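Local coordinates for Ycf48-like protein (Thermosynechococcus elongatus, PDB 5OJ5) that binds the C-terminal extension of the D1 precursor and is probably required for efficient early assembly of photosystem II and for replacing photodamaged D1, at residues I58-F63 with N103-Q108; V115-I120 with P141-L146; V184-N189 with R226-G231; F232-R237 with L275-P280; V311-Y316 with L329-I334. All coordinates share one frame; numbering follows the deposited sequence. Where two conformers were deposited one is given.

Contact 1: residues I58-F63 with N103-Q108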
# COMPACT_ATOMS: atom_id res chain seq x y z
N ILE A 58 1.59 7.08 9.21
CA ILE A 58 1.24 7.37 7.83
C ILE A 58 0.78 6.09 7.14
O ILE A 58 1.42 5.04 7.27
CB ILE A 58 2.42 8.04 7.11
CG1 ILE A 58 2.86 9.32 7.85
CG2 ILE A 58 2.07 8.33 5.66
CD1 ILE A 58 1.72 10.24 8.26
N LEU A 59 -0.30 6.19 6.37
CA LEU A 59 -0.93 5.03 5.75
C LEU A 59 -0.83 4.99 4.24
O LEU A 59 -0.91 3.90 3.66
CB LEU A 59 -2.37 4.92 6.20
CG LEU A 59 -2.54 4.74 7.71
CD1 LEU A 59 -4.03 4.76 8.05
CD2 LEU A 59 -1.90 3.42 8.15
N ASP A 60 -0.73 6.13 3.56
CA ASP A 60 -0.71 6.10 2.10
C ASP A 60 -0.10 7.39 1.57
O ASP A 60 0.01 8.40 2.28
CB ASP A 60 -2.11 5.85 1.53
CG ASP A 60 -2.08 5.28 0.12
OD1 ASP A 60 -1.01 4.77 -0.35
OD2 ASP A 60 -3.15 5.34 -0.52
N MET A 61 0.26 7.37 0.28
CA MET A 61 0.92 8.48 -0.39
C MET A 61 0.60 8.40 -1.87
O MET A 61 0.56 7.32 -2.43
CB MET A 61 2.43 8.40 -0.10
CG MET A 61 3.27 9.50 -0.73
SD MET A 61 5.05 9.28 -0.56
CE MET A 61 5.26 9.31 1.20
N SER A 62 0.44 9.56 -2.50
CA SER A 62 0.21 9.62 -3.95
C SER A 62 0.74 10.93 -4.50
O SER A 62 0.66 11.97 -3.82
CB SER A 62 -1.28 9.44 -4.26
OG SER A 62 -1.52 9.36 -5.65
N PHE A 63 1.27 10.89 -5.72
CA PHE A 63 1.85 12.05 -6.36
C PHE A 63 1.00 12.54 -7.53
O PHE A 63 0.48 11.76 -8.34
CB PHE A 63 3.28 11.77 -6.82
CG PHE A 63 4.29 11.94 -5.72
CD1 PHE A 63 5.01 13.13 -5.58
CD2 PHE A 63 4.48 10.97 -4.78
CE1 PHE A 63 5.89 13.32 -4.53
CE2 PHE A 63 5.38 11.17 -3.71
CZ PHE A 63 6.07 12.35 -3.59
N ASN A 103 -7.13 6.23 5.13
CA ASN A 103 -6.61 4.95 4.72
C ASN A 103 -5.95 5.00 3.35
O ASN A 103 -5.12 4.14 3.05
CB ASN A 103 -7.82 3.92 4.65
CG ASN A 103 -8.31 3.46 5.92
OD1 ASN A 103 -7.57 3.29 6.88
ND2 ASN A 103 -9.59 3.19 5.94
N SER A 104 -6.36 5.94 2.49
CA SER A 104 -6.02 5.85 1.08
C SER A 104 -6.08 7.24 0.48
O SER A 104 -7.02 7.99 0.75
CB SER A 104 -7.00 4.91 0.40
OG SER A 104 -6.84 4.79 -0.99
N VAL A 105 -5.09 7.56 -0.36
CA VAL A 105 -5.08 8.79 -1.14
C VAL A 105 -4.66 8.41 -2.55
O VAL A 105 -3.76 7.58 -2.74
CB VAL A 105 -4.16 9.87 -0.55
CG1 VAL A 105 -2.69 9.39 -0.38
CG2 VAL A 105 -4.21 11.18 -1.35
N SER A 106 -5.30 9.03 -3.55
CA SER A 106 -4.96 8.71 -4.94
C SER A 106 -5.19 9.92 -5.81
O SER A 106 -6.30 10.46 -5.82
CB SER A 106 -5.83 7.55 -5.42
OG SER A 106 -5.56 7.21 -6.76
N PHE A 107 -4.17 10.28 -6.58
CA PHE A 107 -4.26 11.34 -7.59
C PHE A 107 -4.09 10.75 -8.98
O PHE A 107 -3.35 9.79 -9.20
CB PHE A 107 -3.14 12.38 -7.38
CG PHE A 107 -3.48 13.38 -6.30
CD1 PHE A 107 -4.04 14.62 -6.65
CD2 PHE A 107 -3.29 13.10 -4.94
CE1 PHE A 107 -4.39 15.55 -5.70
CE2 PHE A 107 -3.66 14.06 -3.96
CZ PHE A 107 -4.21 15.27 -4.36
N GLN A 108 -4.77 11.39 -9.92
CA GLN A 108 -4.47 11.23 -11.35
C GLN A 108 -4.38 12.67 -11.86
O GLN A 108 -5.39 13.37 -11.98
CB GLN A 108 -5.56 10.43 -12.06
CG GLN A 108 -5.30 10.29 -13.55
CD GLN A 108 -3.93 9.74 -13.84
OE1 GLN A 108 -3.15 10.36 -14.60
NE2 GLN A 108 -3.61 8.61 -13.30
O HOH W 1 -4.57 3.34 -1.59
O HOH W 2 -0.73 9.55 -9.72

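Contact 2: residues V115-I120 with P141-L146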
# COMPACT_ATOMS: atom_id res chain seq x y z
N VAL A 115 -9.95 8.68 1.20
CA VAL A 115 -11.03 8.05 1.95
C VAL A 115 -10.52 7.55 3.28
O VAL A 115 -9.33 7.27 3.47
CB VAL A 115 -11.73 6.92 1.17
CG1 VAL A 115 -12.38 7.46 -0.08
CG2 VAL A 115 -10.77 5.76 0.83
N GLY A 116 -11.45 7.39 4.21
CA GLY A 116 -11.10 6.92 5.52
C GLY A 116 -12.27 6.42 6.32
O GLY A 116 -13.41 6.34 5.83
N GLU A 117 -11.96 6.09 7.56
CA GLU A 117 -12.91 5.53 8.52
C GLU A 117 -12.83 6.31 9.83
O GLU A 117 -11.73 6.67 10.26
CB GLU A 117 -12.62 4.06 8.78
CG GLU A 117 -11.29 3.77 9.32
CD GLU A 117 -11.06 2.28 9.41
OE1 GLU A 117 -11.23 1.74 10.52
OE2 GLU A 117 -10.71 1.68 8.36
N PRO A 118 -13.97 6.60 10.50
CA PRO A 118 -15.33 6.34 10.03
C PRO A 118 -15.57 7.06 8.70
O PRO A 118 -14.80 7.95 8.32
CB PRO A 118 -16.19 6.90 11.18
CG PRO A 118 -15.37 7.92 11.78
CD PRO A 118 -13.96 7.40 11.73
N PRO A 119 -16.62 6.66 7.98
CA PRO A 119 -16.70 6.98 6.56
C PRO A 119 -16.48 8.44 6.26
O PRO A 119 -17.20 9.33 6.75
CB PRO A 119 -18.10 6.49 6.18
CG PRO A 119 -18.32 5.32 7.12
CD PRO A 119 -17.70 5.74 8.42
N ILE A 120 -15.51 8.70 5.39
CA ILE A 120 -15.23 10.04 4.91
C ILE A 120 -14.61 9.90 3.53
O ILE A 120 -13.83 8.98 3.26
CB ILE A 120 -14.30 10.83 5.87
CG1 ILE A 120 -14.10 12.27 5.40
CG2 ILE A 120 -12.98 10.10 6.12
CD1 ILE A 120 -13.59 13.20 6.49
N PRO A 141 -21.72 -0.62 2.54
CA PRO A 141 -21.40 -1.69 3.51
C PRO A 141 -19.94 -1.60 3.90
O PRO A 141 -19.04 -1.84 3.08
CB PRO A 141 -21.69 -2.97 2.72
CG PRO A 141 -22.14 -2.57 1.36
CD PRO A 141 -21.89 -1.12 1.18
N GLY A 142 -19.69 -1.27 5.18
CA GLY A 142 -18.36 -1.06 5.68
C GLY A 142 -17.87 0.33 5.33
O GLY A 142 -18.50 1.07 4.56
N SER A 143 -16.74 0.64 5.80
CA SER A 143 -16.14 1.93 5.58
C SER A 143 -15.16 1.87 4.43
O SER A 143 -14.61 0.82 4.11
CB SER A 143 -15.38 2.36 6.84
OG SER A 143 -14.64 1.25 7.32
N PRO A 144 -14.87 3.01 3.81
CA PRO A 144 -13.89 3.01 2.72
C PRO A 144 -12.52 2.54 3.15
O PRO A 144 -12.01 2.95 4.19
CB PRO A 144 -13.82 4.49 2.33
CG PRO A 144 -15.08 5.04 2.79
CD PRO A 144 -15.44 4.35 4.04
N ARG A 145 -11.93 1.69 2.33
CA ARG A 145 -10.59 1.18 2.53
C ARG A 145 -9.61 1.69 1.49
O ARG A 145 -8.45 1.90 1.80
CB ARG A 145 -10.64 -0.38 2.54
CG ARG A 145 -9.28 -1.04 2.62
CD ARG A 145 -8.61 -0.79 3.89
NE ARG A 145 -7.46 -1.66 4.01
CZ ARG A 145 -7.51 -2.94 4.43
NH1 ARG A 145 -8.63 -3.42 4.87
NH2 ARG A 145 -6.44 -3.69 4.50
N LEU A 146 -10.05 1.80 0.23
CA LEU A 146 -9.14 2.13 -0.87
C LEU A 146 -9.92 2.98 -1.85
O LEU A 146 -11.08 2.69 -2.14
CB LEU A 146 -8.65 0.82 -1.55
CG LEU A 146 -7.72 1.00 -2.74
CD1 LEU A 146 -6.84 -0.21 -2.84
CD2 LEU A 146 -8.47 1.12 -4.06
O HOH W 3 -11.89 0.85 6.28

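Contact 3: residues V184-N189 with R226-G231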
# COMPACT_ATOMS: atom_id res chain seq x y z
N VAL A 184 -13.78 -8.57 6.86
CA VAL A 184 -12.78 -7.50 6.90
C VAL A 184 -11.47 -7.99 6.35
O VAL A 184 -10.84 -8.87 6.91
CB VAL A 184 -12.64 -6.95 8.33
CG1 VAL A 184 -11.62 -5.82 8.34
CG2 VAL A 184 -13.99 -6.42 8.89
N MET A 185 -11.03 -7.42 5.27
CA MET A 185 -9.82 -7.88 4.60
C MET A 185 -8.59 -7.53 5.42
O MET A 185 -8.45 -6.43 5.92
CB MET A 185 -9.74 -7.13 3.25
CG MET A 185 -10.91 -7.37 2.31
SD MET A 185 -10.92 -6.44 0.81
CE MET A 185 -10.94 -4.79 1.43
N ARG A 186 -7.66 -8.47 5.52
CA ARG A 186 -6.38 -8.25 6.17
C ARG A 186 -5.46 -7.36 5.34
O ARG A 186 -4.64 -6.62 5.88
CB ARG A 186 -5.72 -9.63 6.42
CG ARG A 186 -4.47 -9.58 7.24
CD ARG A 186 -3.94 -10.96 7.43
NE ARG A 186 -2.97 -11.04 8.50
CZ ARG A 186 -3.19 -11.42 9.76
NH1 ARG A 186 -4.39 -11.79 10.24
NH2 ARG A 186 -2.15 -11.43 10.59
N ASN A 187 -5.56 -7.44 4.02
CA ASN A 187 -4.73 -6.67 3.10
C ASN A 187 -5.44 -6.70 1.76
O ASN A 187 -6.22 -7.61 1.49
CB ASN A 187 -3.29 -7.21 3.02
CG ASN A 187 -2.34 -6.49 3.94
OD1 ASN A 187 -2.32 -5.26 3.97
ND2 ASN A 187 -1.50 -7.23 4.66
N LEU A 188 -5.13 -5.70 0.93
CA LEU A 188 -5.76 -5.49 -0.36
C LEU A 188 -4.74 -4.86 -1.28
O LEU A 188 -4.12 -3.86 -0.90
CB LEU A 188 -6.96 -4.55 -0.18
CG LEU A 188 -7.69 -4.11 -1.44
CD1 LEU A 188 -8.35 -5.27 -2.16
CD2 LEU A 188 -8.73 -3.04 -1.10
N ASN A 189 -4.58 -5.38 -2.49
CA ASN A 189 -3.68 -4.77 -3.47
C ASN A 189 -4.32 -4.82 -4.84
O ASN A 189 -5.17 -5.67 -5.13
CB ASN A 189 -2.30 -5.45 -3.47
CG ASN A 189 -1.38 -4.82 -2.46
OD1 ASN A 189 -1.18 -3.60 -2.49
ND2 ASN A 189 -0.85 -5.61 -1.54
N ARG A 226 -0.42 -19.08 7.88
CA ARG A 226 -1.47 -18.18 7.40
C ARG A 226 -0.89 -17.09 6.50
O ARG A 226 0.26 -16.65 6.66
CB ARG A 226 -2.20 -17.55 8.58
CG ARG A 226 -2.92 -18.51 9.49
CD ARG A 226 -3.95 -19.33 8.73
NE ARG A 226 -4.67 -20.24 9.61
CZ ARG A 226 -5.70 -19.90 10.36
NH1 ARG A 226 -6.17 -18.67 10.32
NH2 ARG A 226 -6.34 -20.81 11.11
N LEU A 227 -1.73 -16.65 5.56
CA LEU A 227 -1.37 -15.54 4.69
C LEU A 227 -1.38 -14.24 5.46
O LEU A 227 -2.21 -14.00 6.34
CB LEU A 227 -2.42 -15.43 3.59
CG LEU A 227 -2.40 -16.51 2.54
CD1 LEU A 227 -3.68 -16.54 1.78
CD2 LEU A 227 -1.20 -16.22 1.56
N HIS A 228 -0.43 -13.38 5.13
CA HIS A 228 -0.39 -12.04 5.66
C HIS A 228 -0.68 -10.96 4.63
O HIS A 228 -1.49 -10.06 4.86
CB HIS A 228 0.94 -11.68 6.29
CG HIS A 228 0.87 -10.33 6.88
ND1 HIS A 228 -0.05 -10.02 7.86
CD2 HIS A 228 1.44 -9.15 6.51
CE1 HIS A 228 0.02 -8.73 8.14
NE2 HIS A 228 0.91 -8.19 7.34
N ASN A 229 -0.04 -11.03 3.46
CA ASN A 229 -0.19 -10.02 2.42
C ASN A 229 0.00 -10.68 1.07
O ASN A 229 0.67 -11.71 0.97
CB ASN A 229 0.79 -8.84 2.63
CG ASN A 229 0.38 -7.56 1.92
OD1 ASN A 229 -0.64 -7.51 1.21
ND2 ASN A 229 1.16 -6.51 2.12
N MET A 230 -0.61 -10.08 0.05
CA MET A 230 -0.48 -10.58 -1.32
C MET A 230 -0.56 -9.39 -2.26
O MET A 230 -1.24 -8.40 -1.95
CB MET A 230 -1.58 -11.54 -1.72
CG MET A 230 -1.52 -12.84 -0.94
SD MET A 230 -2.81 -14.02 -1.40
CE MET A 230 -2.22 -14.48 -3.01
N GLY A 231 0.07 -9.52 -3.43
CA GLY A 231 0.01 -8.50 -4.46
C GLY A 231 0.43 -9.03 -5.78
O GLY A 231 0.55 -10.25 -5.96
O HOH W 4 1.08 -6.10 5.85
O HOH W 5 0.72 -4.07 0.65

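Contact 4: residues F232-R237 with L275-P280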
# COMPACT_ATOMS: atom_id res chain seq x y z
N PHE A 232 0.65 -8.11 -6.72
CA PHE A 232 0.96 -8.46 -8.09
C PHE A 232 2.40 -8.15 -8.43
O PHE A 232 2.95 -7.16 -7.93
CB PHE A 232 0.03 -7.69 -9.04
CG PHE A 232 -1.41 -8.02 -8.82
CD1 PHE A 232 -1.99 -9.06 -9.51
CD2 PHE A 232 -2.20 -7.29 -7.91
CE1 PHE A 232 -3.33 -9.39 -9.30
CE2 PHE A 232 -3.54 -7.63 -7.71
CZ PHE A 232 -4.09 -8.66 -8.41
N THR A 233 3.02 -8.99 -9.26
CA THR A 233 4.34 -8.68 -9.80
C THR A 233 4.19 -7.86 -11.06
O THR A 233 3.09 -7.74 -11.59
CB THR A 233 5.07 -9.97 -10.14
OG1 THR A 233 4.49 -10.52 -11.33
CG2 THR A 233 5.03 -10.99 -9.00
N PRO A 234 5.28 -7.31 -11.62
CA PRO A 234 5.19 -6.56 -12.88
C PRO A 234 5.22 -7.44 -14.11
O PRO A 234 5.39 -6.94 -15.22
CB PRO A 234 6.44 -5.67 -12.86
CG PRO A 234 7.12 -5.92 -11.61
CD PRO A 234 6.59 -7.14 -10.99
N ASP A 235 5.01 -8.73 -13.95
CA ASP A 235 4.98 -9.65 -15.08
C ASP A 235 3.77 -10.57 -15.03
O ASP A 235 3.74 -11.58 -15.71
CB ASP A 235 6.27 -10.46 -15.22
CG ASP A 235 6.66 -11.13 -13.92
OD1 ASP A 235 5.79 -11.63 -13.19
OD2 ASP A 235 7.86 -11.11 -13.59
N GLY A 236 2.74 -10.20 -14.29
CA GLY A 236 1.49 -10.92 -14.39
C GLY A 236 1.34 -12.08 -13.43
O GLY A 236 0.47 -12.93 -13.64
N ARG A 237 2.15 -12.14 -12.39
CA ARG A 237 2.05 -13.15 -11.34
C ARG A 237 1.56 -12.50 -10.05
O ARG A 237 1.46 -11.27 -9.94
CB ARG A 237 3.40 -13.82 -11.12
CG ARG A 237 3.89 -14.64 -12.32
CD ARG A 237 5.29 -15.20 -12.05
NE ARG A 237 6.24 -14.10 -12.00
CZ ARG A 237 7.31 -14.02 -11.20
NH1 ARG A 237 7.62 -14.96 -10.31
NH2 ARG A 237 8.05 -12.93 -11.27
N LEU A 275 5.95 -6.08 -0.00
CA LEU A 275 6.88 -6.46 -1.05
C LEU A 275 6.57 -5.56 -2.24
O LEU A 275 5.38 -5.41 -2.60
CB LEU A 275 6.65 -7.95 -1.42
CG LEU A 275 7.59 -8.57 -2.45
CD1 LEU A 275 7.62 -10.07 -2.26
CD2 LEU A 275 7.15 -8.28 -3.85
N ALA A 276 7.57 -4.94 -2.84
CA ALA A 276 7.33 -4.12 -4.01
C ALA A 276 8.51 -4.13 -4.94
O ALA A 276 9.66 -4.21 -4.50
CB ALA A 276 6.99 -2.67 -3.63
N TYR A 277 8.24 -4.00 -6.23
CA TYR A 277 9.25 -3.99 -7.27
C TYR A 277 9.63 -2.56 -7.63
O TYR A 277 8.77 -1.73 -7.94
CB TYR A 277 8.74 -4.69 -8.53
CG TYR A 277 8.58 -6.18 -8.41
CD1 TYR A 277 9.45 -7.03 -9.08
CD2 TYR A 277 7.56 -6.76 -7.62
CE1 TYR A 277 9.30 -8.41 -8.98
CE2 TYR A 277 7.44 -8.14 -7.51
CZ TYR A 277 8.30 -8.96 -8.20
OH TYR A 277 8.13 -10.32 -8.08
N ARG A 278 10.92 -2.27 -7.64
CA ARG A 278 11.39 -1.01 -8.22
C ARG A 278 11.51 -1.12 -9.73
O ARG A 278 11.27 -0.14 -10.45
CB ARG A 278 12.75 -0.62 -7.59
CG ARG A 278 13.17 0.77 -8.03
CD ARG A 278 14.49 1.19 -7.40
NE ARG A 278 15.63 0.43 -7.88
CZ ARG A 278 16.30 0.69 -9.00
NH1 ARG A 278 15.93 1.73 -9.75
NH2 ARG A 278 17.32 -0.07 -9.33
N THR A 279 11.94 -2.30 -10.21
CA THR A 279 12.11 -2.61 -11.61
C THR A 279 11.64 -4.04 -11.77
O THR A 279 11.37 -4.71 -10.77
CB THR A 279 13.59 -2.53 -12.03
OG1 THR A 279 14.29 -3.59 -11.40
CG2 THR A 279 14.19 -1.16 -11.70
N PRO A 280 11.60 -4.59 -12.98
CA PRO A 280 11.16 -5.98 -13.10
C PRO A 280 12.02 -6.97 -12.34
O PRO A 280 11.50 -8.00 -11.91
CB PRO A 280 11.19 -6.24 -14.62
CG PRO A 280 10.92 -4.91 -15.23
CD PRO A 280 11.57 -3.90 -14.29
O HOH W 6 8.97 -8.76 -13.45
O HOH W 7 9.77 -11.73 -9.68

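Contact 5: residues V311-Y316 with L329-I334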
# COMPACT_ATOMS: atom_id res chain seq x y z
N VAL A 311 17.03 1.74 12.42
CA VAL A 311 15.86 2.61 12.47
C VAL A 311 14.81 1.94 13.36
O VAL A 311 14.35 0.83 13.03
CB VAL A 311 15.29 2.90 11.07
CG1 VAL A 311 14.01 3.80 11.12
CG2 VAL A 311 16.34 3.53 10.15
N PRO A 312 14.35 2.59 14.45
CA PRO A 312 13.41 1.91 15.38
C PRO A 312 11.98 1.90 14.87
O PRO A 312 11.10 2.61 15.37
CB PRO A 312 13.55 2.75 16.66
CG PRO A 312 13.82 4.12 16.17
CD PRO A 312 14.72 3.94 14.95
N SER A 313 11.72 1.06 13.86
CA SER A 313 10.42 1.05 13.23
C SER A 313 10.20 -0.27 12.49
O SER A 313 11.15 -0.83 11.90
CB SER A 313 10.33 2.21 12.24
OG SER A 313 9.03 2.35 11.70
N ASN A 314 8.94 -0.72 12.49
CA ASN A 314 8.48 -1.64 11.47
C ASN A 314 8.35 -0.88 10.16
O ASN A 314 8.04 0.32 10.13
CB ASN A 314 7.12 -2.21 11.85
CG ASN A 314 7.13 -2.93 13.18
OD1 ASN A 314 8.12 -3.54 13.57
ND2 ASN A 314 5.99 -2.91 13.85
N PHE A 315 8.55 -1.57 9.06
CA PHE A 315 8.43 -0.97 7.73
C PHE A 315 7.23 -1.63 7.05
O PHE A 315 7.28 -2.80 6.65
CB PHE A 315 9.71 -1.15 6.95
CG PHE A 315 10.85 -0.42 7.52
CD1 PHE A 315 10.75 0.91 7.90
CD2 PHE A 315 12.08 -1.09 7.64
CE1 PHE A 315 11.87 1.58 8.44
CE2 PHE A 315 13.17 -0.46 8.13
CZ PHE A 315 13.07 0.87 8.54
N TYR A 316 6.11 -0.91 6.99
CA TYR A 316 4.76 -1.43 6.70
C TYR A 316 4.42 -1.46 5.24
O TYR A 316 3.59 -2.27 4.84
CB TYR A 316 3.63 -0.55 7.32
CG TYR A 316 3.64 -0.65 8.80
CD1 TYR A 316 3.10 -1.76 9.46
CD2 TYR A 316 4.27 0.32 9.56
CE1 TYR A 316 3.13 -1.85 10.86
CE2 TYR A 316 4.32 0.24 10.91
CZ TYR A 316 3.76 -0.85 11.57
OH TYR A 316 3.82 -0.91 12.94
N LEU A 329 6.93 3.45 4.37
CA LEU A 329 6.21 3.97 5.54
C LEU A 329 6.59 3.18 6.79
O LEU A 329 6.46 1.95 6.83
CB LEU A 329 4.69 3.92 5.30
CG LEU A 329 4.17 4.51 4.00
CD1 LEU A 329 2.67 4.47 3.96
CD2 LEU A 329 4.60 5.91 3.71
N GLY A 330 7.14 3.89 7.77
CA GLY A 330 7.43 3.37 9.08
C GLY A 330 6.38 3.77 10.09
O GLY A 330 5.29 4.22 9.73
N GLN A 331 6.73 3.69 11.36
CA GLN A 331 5.83 4.07 12.45
C GLN A 331 6.17 5.47 12.90
O GLN A 331 7.28 5.96 12.68
CB GLN A 331 6.02 3.13 13.64
CG GLN A 331 5.77 1.70 13.33
CD GLN A 331 6.21 0.80 14.44
OE1 GLN A 331 7.30 0.28 14.42
NE2 GLN A 331 5.35 0.64 15.45
N LYS A 332 5.21 6.13 13.54
CA LYS A 332 5.50 7.33 14.29
C LYS A 332 6.13 8.42 13.42
O LYS A 332 7.04 9.14 13.85
CB LYS A 332 6.36 7.04 15.52
CG LYS A 332 7.91 6.98 15.40
CD LYS A 332 8.64 6.47 16.65
CE LYS A 332 10.05 6.25 16.23
NZ LYS A 332 10.75 7.15 17.12
N GLY A 333 5.64 8.56 12.20
CA GLY A 333 6.13 9.61 11.33
C GLY A 333 7.42 9.33 10.61
O GLY A 333 7.94 10.23 9.92
N ILE A 334 7.95 8.14 10.73
CA ILE A 334 9.18 7.78 10.03
C ILE A 334 8.85 7.40 8.59
O ILE A 334 7.91 6.64 8.32
CB ILE A 334 9.87 6.62 10.74
CG1 ILE A 334 10.37 7.11 12.13
CG2 ILE A 334 11.01 6.04 9.87
CD1 ILE A 334 10.85 6.02 13.03

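Contact 1: residues I58-F63 with N103-Q108
Leu59 meets Asn103 side by side, the two side chains pointing the same way, with methyl CD1 of Leu59 4.0 Å from OD1 of Asn103. The main polar tie of that carboxamide runs to the next blade, from ND2 to Pro144 O. From here strands 58-63 and 103-108 travel only 9° from parallel, yet short polar side chains of the first, rather than a backbone ladder, bond it to the second. Asp60 makes the first such bond. Its CG stands anti to the backbone N (chi1 -158°), and OD2 accepts the N-H of Val105 at 3.0 Å on its anti side, in a nearly straight bond. OD1 takes a weak bond from Met61 N, so both carboxylate oxygens have a partner. A water 2.7 Å from Asp60 OD2 also bonds Ser104 OG, whose stronger partner is Ile147 N. Met61 points its CB away; its N touches CG1 of Val105 at 3.6 Å. Ser62 repeats the pattern: its OG accepts from Phe107 N at 3.0 Å and lies at the edge of the Phe107 ring. Phe63 adds its carbonyl oxygen, 3.8 Å from CB of Phe107. Each strand is the innermost of a propeller blade. Classic beta bulges lie behind both, Leu59 and Asp60 facing Val72 in strand 69-73, and Asn103 and Ser104 facing Val115 in strand 111-117; strand 317-320 of the last blade packs against Asp60 and Met61.

Contact 2: residues V115-I120 with P141-L146
Glu117 and Ser143 meet around a shared water: OE2 of Glu117 is gripped both by this water, at 2.5 Å, and by ND2 of Asn103. The same water bonds the carbonyl oxygen of Pro144 at 3.0 Å. Ser143 OG also bonds it, though this serine was modelled in two positions and that link is tentative. With more acceptors around it than protons to give, the water must share its bonds. Beside this polar edge the contact is carried by Pro144, whose ring wedges against the end of strand 111-117 and the turn that follows it. Its CB lies 3.4 Å from CB of Val115, tighter than ordinary van der Waals contact, as the two side chains cross obliquely. CG2 of Val115 lies 3.6 Å from CB of Pro144. On the other side of CG, CD of Pro144 rests 3.4 Å from the carbonyl oxygen of Gly116 and 4.0 Å from CB of Pro119. That oxygen already accepts Ile120 N within a tight turn that includes a cis peptide bond before Pro118. Strand 111-117 is the second of its blade, flanked by strands 101-108 and 120-124, while strand 144-151 is the innermost of the next and pairs with strand 154-159.

Contact 3: residues V184-N189 with R226-G231
Asn187 and Asn229 face each other between strands 187-189 and 227-231, which run 9° from parallel with axes 6.4 Å apart, too far for backbone ladder bonds; side-chain amides span the gap instead. Asn187 sends ND2 to the carbonyl oxygen of His228 at 2.8 Å in a nearly straight bond. The acceptor lies in the amide plane of Asn187, while the donor sits tilted from the carbonyl plane. This fixes the rotation of the carboxamide, which also stacks on that of Asn229: the planes are 18° apart, the chains cross at about a right angle, and ND2 of Asn187 lies 3.3 Å from CG of Asn229. Two residues on, Asn189 ND2 repeats the bond with Met230 O, also at 2.8 Å, and a water accepts from both Asn189 ND2 and Asn229 ND2. The latter nitrogen has its main partner in the following blade, Leu273 O. At the other end Arg186 is extended from CG to NE, with CG anti to the backbone N (chi1 -173°), and NE points at ND1 of His228 at 3.2 Å. His228 was modelled in two conformers, so this bond is tentative; the firmer tie of Arg186 runs from NH1 to Ser201 O. Two residues before His228, Arg226 belongs to the Arg-rich patch; its NH1 bonds Arg202 O. Side chains reaching from one innermost strand to main-chain carbonyls of the next are how neighbouring blades are joined here around the pore of this seven-bladed beta-propeller.

Contact 4: residues F232-R237 with L275-P280
Pro234 sets its CD over the face of the Tyr277 ring, 3.3 Å from the centroid and 8° off the normal, the two side chains crossing at about a right angle. This is a CH-pi contact, CD sitting above the centre while CG leans toward CG and CD1 of the tyrosine. Thr233 runs alongside in the same direction as the tyrosine, and its CG2 comes 3.3 Å from the phenol OH. Behind this pair a salt bridge and a threonine hydroxyl tie up the turn. Arg237 grips Asp235 side-on, NE giving to OD1 at 2.8 Å and NH2 to OD2 at its syn lone pair. Thr233 OG1 donates to the same OD1 of Asp235 at 2.5 Å, arriving from the opposite face of the carboxylate plane. Waters carry the network across: one links Arg237 NH2 with Tyr277 OH, at 2.6 Å from the nitrogen, and another joins Asp235 OD2 with Pro280 O. Tyr277 also packs on Phe249 of strand 246-251 and Val283 of its own blade, which places its ring between blades. The arrangement is that of a beta hairpin whose turn, closed by Thr233 N to Arg237 O, connects strands 227-232 and 238-242 and packs against the end of the next blade's innermost strand, 272-277.

Contact 5: residues V311-Y316 with L329-I334
Two side chains accept from main-chain N-H groups in opposite directions across the contact: Ser313 OG takes that of Gln331, and Gln331 OE1 that of Asn314. OG of Ser313, anti to its backbone N (chi1 -174°), lies 2.7 Å from Gln331 N and in turn donates to Asn314 O at 2.8 Å. The return bond, from Asn314 N to Gln331 OE1, is also 2.7 Å long, with an angle of 174°. The glutamine amide then lies close to the Asn314 carboxamide, their planes 6° apart. OD1 of Asn314 is bonded to Ala289 N of the preceding blade. Gly330 CA lies 3.3 Å from Asn314 O, a CA-H...O contact, and also close to Ser313 OG. One main-chain bond remains, Tyr316 N to Leu329 O at 2.9 Å, nearly along the C=O axis. At the far end the contact turns apolar: CG1 of Val311 touches CG2 of Ile334 at 3.9 Å, and CD1 of Ile334 reaches CB of Ser313. Residues Gln331 to Ile334 form a type I' turn, with Lys332 and Gly333 at positive phi, the tight hairpin joining strands 325-329 and 334-338. These strands belong to the blade that the N-terminal strand 47-51 completes, the closure by which a beta-propeller ring seals its two chain ends together.

Along the chain the five contacts stand in series; none nests within or crosses another. Contact 1 closes a loop of 39 residues, tying the first complete blade to the second, and contact 2 closes one of 20, tying the second to the third; they touch, Asn103 bonding Val115 and Pro144. Arg145 bonds Met185 O, carrying the chain of contacts to contact 3, which joins the fourth and fifth blades across 36 residues. Contact 4 joins the fifth and sixth across 37, touching contact 3 where Phe232 packs on Asn189. Contact 5, across 12, binds the approach to the last blade onto its hairpin, and Leu329 packs on Leu59 of contact 1, so the last blade meets the first.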